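Local coordinates for protein importin-95 (Chaetomium thermophilum, PDB 4XRI) that probably carries protein cargo into the nucleus as a flexible importin-beta transport receptor built of HEAT repeats, and probably binds a small GTPase, at residues A[154-159]-A[200-205]; A[142-147]-A[161-166]. The protein carries 2 engineered substitutions. One frame throughout, in Å; residues are numbered along the deposited sequence.

Overall arrangement
Both contacts use helix 153-168, near its start in contact 1 and in its second half in contact 2. Their centres are about 11 Å apart, and both lie far from the centre of the chain. Along the chain the segments alternate: 142-147, 154-159, 161-166, 200-205. In contact 2, segments 142-147, on helix 140-150, and 161-166 cross at 136°. In contact 1, segments 154-159 and 200-205, the latter on helix 200-212, run nearly parallel. Helix 153-168 thus packs on its predecessor in the chain and on a helix further along, consistent with a HEAT solenoid. The contacts touch where Lys156 and Ser159 pack on Asn147.

Contact 1. Residues A[154-159]-A[200-205]; sequences HQKQAS and NEVRFA. With SO4 (sulfate ion), chain I; SO4 (sulfate ion), chain D.
Helices 154-159 and 200-205 run almost parallel, with 10° between their directions and their axes 8.6 Å apart. Gln157 and Val202 are nearest in register, their CA atoms 5.2 Å apart. Gln157 carries most of the contact. Its CG stands anti to the carbonyl carbon, and the extended chain (chi2 179°) runs beside the Glu201 side chain in the same sense. The flat amide rests on the CB of Glu201, with Gln157 NE2 3.5 Å from it. One water accepts from Gln157 NE2 and donates to Glu201 O, so the amide is tied to the facing backbone. Gln157 OE1 accepts from Gln153 NE2 and sits over the centre of the His154 ring. Such parallel packing between helices distant in sequence is how HEAT repeats stack into a solenoid. One turn beyond Glu201, Ala205 CB fits against Gln157 O at 3.8 Å. On the flank, Lys156 lies slantwise over Val202, its CB 4.0 Å from Val202 CG2. Two sulfates, probably from the crystallisation liquor, bind nearby. One takes a hydrogen bond from His154 NE2 to its O1 and is also bound by Ser114. The other meets the guanidinium edge of Arg203, where NH1 bonds to O2 at 161°.

Contact 2. Residues A[142-147]-A[161-166]; sequences HALVRN and TAIGFI
Leu144 and Ile163 run past one another, each heading for the other's helix, and this pair forms the centre of the contact. Both side chains start toward the facing helix. In each, the main branch stands anti to the carbonyl carbon (chi1 -68° for Leu144, -74° for Ile163) and the chain is then extended. The chi1 of Ile163 puts its CG1 against Leu144 CB, at 3.8 Å. The methyl end of Ile163 goes further and comes to rest on the backbone of helix 142-147, with its CD1 3.9 Å from Leu144 O. The same methyl lies near the CG2 branch of Val145, a looser touch at 4.4 Å.

Leu144 reaches on in the other direction. Its CD1 meets Ile166 CD1 tip to tip, 3.8 Å apart, because Ile166 also sends its CG1 branch across. Its other methyl, CD2, approaches Ala162 CB at 4.2 Å. Leu144 thus touches three residues, Ala162 and Ile163 on one turn and Ile166 on the next. An alanine in place of Ile163 would probably loosen the contact, since the CG1 and CD1 that pack on Leu144 and reach Val145 would be lost. The side-chain to side-chain touches are all apolar.

The axes of the two short helices are 10.0 Å apart at closest, and their directions differ by 136°. The chain turns back between them, so they run roughly against each other, consistent with the paired helices of a HEAT repeat protein. Around the pair, Ile185 of helix 182-193 touches both Val145 and Ile163. Helix 114-131 also packs on helix 153-168, with Ala128 against Ile166 and Gln118, Gln122 and Ala125 against Phe165.

Contact 1. Residues A[154-159]-A[200-205]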
ATOM      1  N   HIS A 154      -7.499  14.529  38.433  1.00 39.53           N
ATOM      2  CA  HIS A 154      -7.048  13.288  37.811  1.00 39.02           C
ATOM      3  C   HIS A 154      -8.180  12.299  37.560  1.00 43.67           C
ATOM      4  O   HIS A 154      -8.166  11.595  36.550  1.00 41.17           O
ATOM      5  CB  HIS A 154      -5.957  12.630  38.657  1.00 38.02           C
ATOM      6  CG  HIS A 154      -4.589  13.175  38.402  1.00 44.42           C
ATOM      7  ND1 HIS A 154      -4.161  14.389  38.909  1.00 41.84           N
ATOM      8  CD2 HIS A 154      -3.551  12.690  37.683  1.00 47.48           C
ATOM      9  CE1 HIS A 154      -2.925  14.616  38.518  1.00 43.26           C
ATOM     10  NE2 HIS A 154      -2.526  13.598  37.769  1.00 46.83           N
ATOM     11  N   GLN A 155      -9.160  12.244  38.460  1.00 36.95           N
ATOM     12  CA  GLN A 155     -10.309  11.379  38.223  1.00 38.77           C
ATOM     13  C   GLN A 155     -11.058  11.851  36.983  1.00 35.21           C
ATOM     14  O   GLN A 155     -11.555  11.039  36.209  1.00 37.11           O
ATOM     15  CB  GLN A 155     -11.257  11.338  39.424  1.00 38.32           C
ATOM     16  CG  GLN A 155     -12.457  10.424  39.175  1.00 47.81           C
ATOM     17  CD  GLN A 155     -13.319  10.198  40.398  1.00 57.40           C
ATOM     18  OE1 GLN A 155     -13.748  11.142  41.061  1.00 63.22           O
ATOM     19  NE2 GLN A 155     -13.584   8.933  40.701  1.00 55.35           N
ATOM     20  N   LYS A 156     -11.136  13.166  36.803  1.00 39.54           N
ATOM     21  CA  LYS A 156     -11.747  13.736  35.608  1.00 46.62           C
ATOM     22  C   LYS A 156     -10.968  13.349  34.356  1.00 40.82           C
ATOM     23  O   LYS A 156     -11.536  12.817  33.404  1.00 42.44           O
ATOM     24  CB  LYS A 156     -11.834  15.259  35.713  1.00 42.72           C
ATOM     25  CG  LYS A 156     -13.027  15.772  36.490  1.00 50.98           C
ATOM     26  CD  LYS A 156     -13.175  17.277  36.309  1.00 49.08           C
ATOM     27  CE  LYS A 156     -14.470  17.790  36.909  1.00 54.99           C
ATOM     28  NZ  LYS A 156     -14.744  19.196  36.504  1.00 64.41           N
ATOM     29  N   GLN A 157      -9.666  13.628  34.374  1.00 39.64           N
ATOM     30  CA  GLN A 157      -8.770  13.297  33.270  1.00 41.17           C
ATOM     31  C   GLN A 157      -8.916  11.851  32.818  1.00 44.63           C
ATOM     32  O   GLN A 157      -9.170  11.575  31.644  1.00 39.23           O
ATOM     33  CB  GLN A 157      -7.313  13.540  33.669  1.00 34.99           C
ATOM     34  CG  GLN A 157      -6.908  14.979  33.896  1.00 47.69           C
ATOM     35  CD  GLN A 157      -5.454  15.093  34.318  1.00 56.39           C
ATOM     36  OE1 GLN A 157      -5.151  15.286  35.494  1.00 60.95           O
ATOM     37  NE2 GLN A 157      -4.545  14.955  33.359  1.00 61.16           N
ATOM     38  N   ALA A 158      -8.752  10.936  33.770  1.00 37.98           N
ATOM     39  CA  ALA A 158      -8.718   9.505  33.490  1.00 38.24           C
ATOM     40  C   ALA A 158     -10.073   8.969  33.045  1.00 37.33           C
ATOM     41  O   ALA A 158     -10.147   8.065  32.213  1.00 37.82           O
ATOM     42  CB  ALA A 158      -8.228   8.746  34.718  1.00 36.39           C
ATOM     43  N   SER A 159     -11.143   9.525  33.601  1.00 34.15           N
ATOM     44  CA  SER A 159     -12.489   9.088  33.251  1.00 35.31           C
ATOM     45  C   SER A 159     -12.866   9.579  31.860  1.00 37.61           C
ATOM     46  O   SER A 159     -13.534   8.874  31.106  1.00 35.61           O
ATOM     47  CB  SER A 159     -13.505   9.576  34.280  1.00 40.90           C
ATOM     48  OG  SER A 159     -13.185   9.072  35.564  1.00 37.15           O
ATOM     49  N   ASN A 200      -6.431  23.014  32.997  1.00 43.91           N
ATOM     50  CA  ASN A 200      -5.941  22.760  31.645  1.00 47.72           C
ATOM     51  C   ASN A 200      -5.713  21.280  31.357  1.00 48.41           C
ATOM     52  O   ASN A 200      -5.842  20.838  30.216  1.00 46.69           O
ATOM     53  CB  ASN A 200      -4.647  23.536  31.395  1.00 48.71           C
ATOM     54  CG  ASN A 200      -4.892  25.010  31.151  1.00 57.42           C
ATOM     55  OD1 ASN A 200      -6.006  25.418  30.821  1.00 57.74           O
ATOM     56  ND2 ASN A 200      -3.848  25.816  31.301  1.00 61.96           N
ATOM     57  N   GLU A 201      -5.371  20.522  32.394  1.00 45.41           N
ATOM     58  CA  GLU A 201      -5.178  19.083  32.260  1.00 50.51           C
ATOM     59  C   GLU A 201      -6.496  18.421  31.879  1.00 38.56           C
ATOM     60  O   GLU A 201      -6.539  17.539  31.026  1.00 42.23           O
ATOM     61  CB  GLU A 201      -4.638  18.481  33.560  1.00 57.75           C
ATOM     62  CG  GLU A 201      -3.549  19.301  34.225  1.00 70.82           C
ATOM     63  CD  GLU A 201      -2.266  19.342  33.417  1.00 79.64           C
ATOM     64  OE1 GLU A 201      -2.006  18.381  32.663  1.00 71.04           O
ATOM     65  OE2 GLU A 201      -1.517  20.335  33.538  1.00 87.71           O
ATOM     66  N   VAL A 202      -7.565  18.864  32.531  1.00 38.95           N
ATOM     67  CA  VAL A 202      -8.907  18.372  32.262  1.00 42.68           C
ATOM     68  C   VAL A 202      -9.341  18.724  30.844  1.00 44.25           C
ATOM     69  O   VAL A 202      -9.885  17.886  30.123  1.00 43.76           O
ATOM     70  CB  VAL A 202      -9.923  18.948  33.278  1.00 43.79           C
ATOM     71  CG1 VAL A 202     -11.349  18.649  32.844  1.00 46.87           C
ATOM     72  CG2 VAL A 202      -9.648  18.397  34.673  1.00 40.09           C
ATOM     73  N   ARG A 203      -9.081  19.968  30.448  1.00 43.84           N
ATOM     74  CA  ARG A 203      -9.430  20.438  29.109  1.00 45.77           C
ATOM     75  C   ARG A 203      -8.747  19.621  28.017  1.00 33.98           C
ATOM     76  O   ARG A 203      -9.375  19.272  27.014  1.00 37.84           O
ATOM     77  CB  ARG A 203      -9.074  21.917  28.943  1.00 46.36           C
ATOM     78  CG  ARG A 203     -10.078  22.881  29.560  1.00 51.43           C
ATOM     79  CD  ARG A 203      -9.778  24.322  29.167  1.00 55.12           C
ATOM     80  NE  ARG A 203     -10.119  24.600  27.774  1.00 47.85           N
ATOM     81  CZ  ARG A 203      -9.803  25.723  27.137  1.00 53.84           C
ATOM     82  NH1 ARG A 203      -9.128  26.675  27.767  1.00 52.20           N
ATOM     83  NH2 ARG A 203     -10.156  25.894  25.870  1.00 57.53           N
ATOM     84  N   PHE A 204      -7.468  19.309  28.212  1.00 38.39           N
ATOM     85  CA  PHE A 204      -6.734  18.519  27.229  1.00 41.12           C
ATOM     86  C   PHE A 204      -7.290  17.104  27.129  1.00 44.77           C
ATOM     87  O   PHE A 204      -7.442  16.561  26.035  1.00 44.13           O
ATOM     88  CB  PHE A 204      -5.245  18.452  27.566  1.00 42.96           C
ATOM     89  CG  PHE A 204      -4.468  17.555  26.644  1.00 47.85           C
ATOM     90  CD1 PHE A 204      -4.307  17.894  25.314  1.00 44.84           C
ATOM     91  CD2 PHE A 204      -3.914  16.371  27.102  1.00 55.55           C
ATOM     92  CE1 PHE A 204      -3.604  17.078  24.454  1.00 43.93           C
ATOM     93  CE2 PHE A 204      -3.208  15.545  26.245  1.00 61.91           C
ATOM     94  CZ  PHE A 204      -3.052  15.902  24.918  1.00 57.01           C
ATOM     95  N   ALA A 205      -7.589  16.514  28.282  1.00 47.30           N
ATOM     96  CA  ALA A 205      -8.156  15.173  28.334  1.00 42.37           C
ATOM     97  C   ALA A 205      -9.523  15.150  27.661  1.00 32.89           C
ATOM     98  O   ALA A 205      -9.874  14.195  26.968  1.00 37.60           O
ATOM     99  CB  ALA A 205      -8.263  14.698  29.773  1.00 39.17           C
TER
HETATM  100  S   SO4 I 908       0.708  15.013  37.068  0.65 66.59           S
HETATM  101  O1  SO4 I 908       0.389  13.743  37.716  0.65 69.37           O
HETATM  102  O2  SO4 I 908       1.808  14.812  36.130  0.65 68.62           O
HETATM  103  O3  SO4 I 908      -0.465  15.503  36.348  0.65 61.13           O
HETATM  104  O4  SO4 I 908       1.098  15.990  38.080  0.65 61.62           O
HETATM  105  S   SO4 D 903      -8.217  30.029  27.213  0.94 64.71           S
HETATM  106  O1  SO4 D 903      -7.580  29.024  28.056  0.94 65.31           O
HETATM  107  O2  SO4 D 903      -9.074  29.370  26.231  0.94 72.47           O
HETATM  108  O3  SO4 D 903      -9.022  30.924  28.039  0.94 66.05           O
HETATM  109  O4  SO4 D 903      -7.187  30.802  26.527  0.94 66.72           O
HETATM  110  O   HOH W   1      -4.779  15.191  30.595  1.00 55.38           O

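Contact 2. Residues A[142-147]-A[161-166]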
ATOM      1  N   HIS A 142     -22.513   5.669  33.626  1.00 42.97           N
ATOM      2  CA  HIS A 142     -23.041   6.683  34.533  1.00 42.36           C
ATOM      3  C   HIS A 142     -21.947   7.149  35.488  1.00 36.00           C
ATOM      4  O   HIS A 142     -21.825   8.339  35.774  1.00 46.05           O
ATOM      5  CB  HIS A 142     -24.240   6.143  35.317  1.00 47.55           C
ATOM      6  CG  HIS A 142     -24.887   7.158  36.208  1.00 59.02           C
ATOM      7  ND1 HIS A 142     -25.757   8.116  35.736  1.00 64.04           N
ATOM      8  CD2 HIS A 142     -24.787   7.364  37.542  1.00 60.68           C
ATOM      9  CE1 HIS A 142     -26.167   8.870  36.742  1.00 62.03           C
ATOM     10  NE2 HIS A 142     -25.593   8.435  37.848  1.00 59.46           N
ATOM     11  N   ALA A 143     -21.149   6.201  35.968  1.00 38.00           N
ATOM     12  CA  ALA A 143     -20.063   6.498  36.893  1.00 46.62           C
ATOM     13  C   ALA A 143     -18.972   7.314  36.206  1.00 43.29           C
ATOM     14  O   ALA A 143     -18.433   8.255  36.788  1.00 41.47           O
ATOM     15  CB  ALA A 143     -19.487   5.213  37.466  1.00 35.60           C
ATOM     16  N   LEU A 144     -18.652   6.946  34.969  1.00 40.86           N
ATOM     17  CA  LEU A 144     -17.630   7.647  34.197  1.00 35.64           C
ATOM     18  C   LEU A 144     -18.045   9.081  33.886  1.00 34.81           C
ATOM     19  O   LEU A 144     -17.248  10.008  34.011  1.00 39.70           O
ATOM     20  CB  LEU A 144     -17.331   6.898  32.897  1.00 38.11           C
ATOM     21  CG  LEU A 144     -16.640   5.538  33.018  1.00 35.94           C
ATOM     22  CD1 LEU A 144     -16.451   4.913  31.642  1.00 34.47           C
ATOM     23  CD2 LEU A 144     -15.306   5.679  33.736  1.00 33.44           C
ATOM     24  N   VAL A 145     -19.295   9.252  33.469  1.00 34.19           N
ATOM     25  CA  VAL A 145     -19.831  10.577  33.173  1.00 36.84           C
ATOM     26  C   VAL A 145     -19.865  11.431  34.436  1.00 43.30           C
ATOM     27  O   VAL A 145     -19.549  12.620  34.406  1.00 41.82           O
ATOM     28  CB  VAL A 145     -21.252  10.492  32.564  1.00 39.63           C
ATOM     29  CG1 VAL A 145     -21.916  11.858  32.544  1.00 39.40           C
ATOM     30  CG2 VAL A 145     -21.196   9.904  31.163  1.00 41.74           C
ATOM     31  N   ARG A 146     -20.235  10.806  35.549  1.00 42.53           N
ATOM     32  CA  ARG A 146     -20.279  11.494  36.834  1.00 44.86           C
ATOM     33  C   ARG A 146     -18.874  11.929  37.243  1.00 38.60           C
ATOM     34  O   ARG A 146     -18.658  13.075  37.640  1.00 40.55           O
ATOM     35  CB  ARG A 146     -20.901  10.592  37.904  1.00 44.36           C
ATOM     36  CG  ARG A 146     -21.240  11.298  39.205  1.00 63.60           C
ATOM     37  CD  ARG A 146     -21.889  10.331  40.182  1.00 78.39           C
ATOM     38  NE  ARG A 146     -21.961  10.871  41.537  1.00 92.24           N
ATOM     39  CZ  ARG A 146     -23.052  11.404  42.080  1.00 97.29           C
ATOM     40  NH1 ARG A 146     -23.018  11.866  43.322  1.00 97.10           N
ATOM     41  NH2 ARG A 146     -24.179  11.471  41.385  1.00100.88           N
ATOM     42  N   ASN A 147     -17.921  11.007  37.135  1.00 36.58           N
ATOM     43  CA  ASN A 147     -16.521  11.308  37.416  1.00 37.39           C
ATOM     44  C   ASN A 147     -15.997  12.452  36.555  1.00 39.22           C
ATOM     45  O   ASN A 147     -15.296  13.339  37.041  1.00 39.15           O
ATOM     46  CB  ASN A 147     -15.643  10.074  37.194  1.00 44.31           C
ATOM     47  CG  ASN A 147     -15.905   8.974  38.201  1.00 48.77           C
ATOM     48  OD1 ASN A 147     -16.647   9.159  39.163  1.00 46.62           O
ATOM     49  ND2 ASN A 147     -15.279   7.822  37.989  1.00 49.71           N
ATOM     50  N   THR A 161     -10.644  10.034  29.593  1.00 36.34           N
ATOM     51  CA  THR A 161      -9.799   9.166  28.784  1.00 37.95           C
ATOM     52  C   THR A 161     -10.445   7.796  28.575  1.00 43.17           C
ATOM     53  O   THR A 161     -10.391   7.231  27.481  1.00 43.54           O
ATOM     54  CB  THR A 161      -8.414   8.993  29.438  1.00 33.88           C
ATOM     55  OG1 THR A 161      -7.758  10.266  29.514  1.00 41.57           O
ATOM     56  CG2 THR A 161      -7.554   8.046  28.633  1.00 33.03           C
ATOM     57  N   ALA A 162     -11.064   7.275  29.631  1.00 38.02           N
ATOM     58  CA  ALA A 162     -11.740   5.983  29.567  1.00 38.36           C
ATOM     59  C   ALA A 162     -12.963   6.054  28.661  1.00 35.56           C
ATOM     60  O   ALA A 162     -13.218   5.145  27.870  1.00 40.18           O
ATOM     61  CB  ALA A 162     -12.137   5.519  30.963  1.00 37.65           C
ATOM     62  N   ILE A 163     -13.714   7.145  28.785  1.00 37.11           N
ATOM     63  CA  ILE A 163     -14.870   7.398  27.934  1.00 35.86           C
ATOM     64  C   ILE A 163     -14.469   7.424  26.460  1.00 36.98           C
ATOM     65  O   ILE A 163     -15.140   6.836  25.608  1.00 36.98           O
ATOM     66  CB  ILE A 163     -15.557   8.727  28.312  1.00 41.04           C
ATOM     67  CG1 ILE A 163     -16.327   8.571  29.628  1.00 38.10           C
ATOM     68  CG2 ILE A 163     -16.492   9.185  27.206  1.00 47.30           C
ATOM     69  CD1 ILE A 163     -16.863   9.880  30.176  1.00 38.32           C
ATOM     70  N   GLY A 164     -13.360   8.096  26.172  1.00 34.74           N
ATOM     71  CA  GLY A 164     -12.845   8.187  24.818  1.00 44.29           C
ATOM     72  C   GLY A 164     -12.436   6.835  24.263  1.00 44.98           C
ATOM     73  O   GLY A 164     -12.726   6.514  23.112  1.00 41.32           O
ATOM     74  N   PHE A 165     -11.759   6.045  25.093  1.00 40.56           N
ATOM     75  CA  PHE A 165     -11.329   4.698  24.719  1.00 41.74           C
ATOM     76  C   PHE A 165     -12.514   3.818  24.352  1.00 38.11           C
ATOM     77  O   PHE A 165     -12.473   3.072  23.373  1.00 46.69           O
ATOM     78  CB  PHE A 165     -10.541   4.043  25.860  1.00 40.58           C
ATOM     79  CG  PHE A 165      -9.166   4.610  26.061  1.00 47.88           C
ATOM     80  CD1 PHE A 165      -8.632   5.512  25.157  1.00 51.59           C
ATOM     81  CD2 PHE A 165      -8.401   4.228  27.150  1.00 37.77           C
ATOM     82  CE1 PHE A 165      -7.366   6.028  25.340  1.00 51.14           C
ATOM     83  CE2 PHE A 165      -7.131   4.736  27.336  1.00 42.78           C
ATOM     84  CZ  PHE A 165      -6.612   5.639  26.428  1.00 51.35           C
ATOM     85  N   ILE A 166     -13.570   3.916  25.150  1.00 39.74           N
ATOM     86  CA  ILE A 166     -14.775   3.125  24.950  1.00 38.07           C
ATOM     87  C   ILE A 166     -15.535   3.570  23.700  1.00 43.37           C
ATOM     88  O   ILE A 166     -15.980   2.741  22.905  1.00 41.86           O
ATOM     89  CB  ILE A 166     -15.695   3.213  26.182  1.00 36.49           C
ATOM     90  CG1 ILE A 166     -15.057   2.481  27.365  1.00 35.63           C
ATOM     91  CG2 ILE A 166     -17.065   2.631  25.879  1.00 36.70           C
ATOM     92  CD1 ILE A 166     -15.775   2.692  28.681  1.00 36.35           C
TER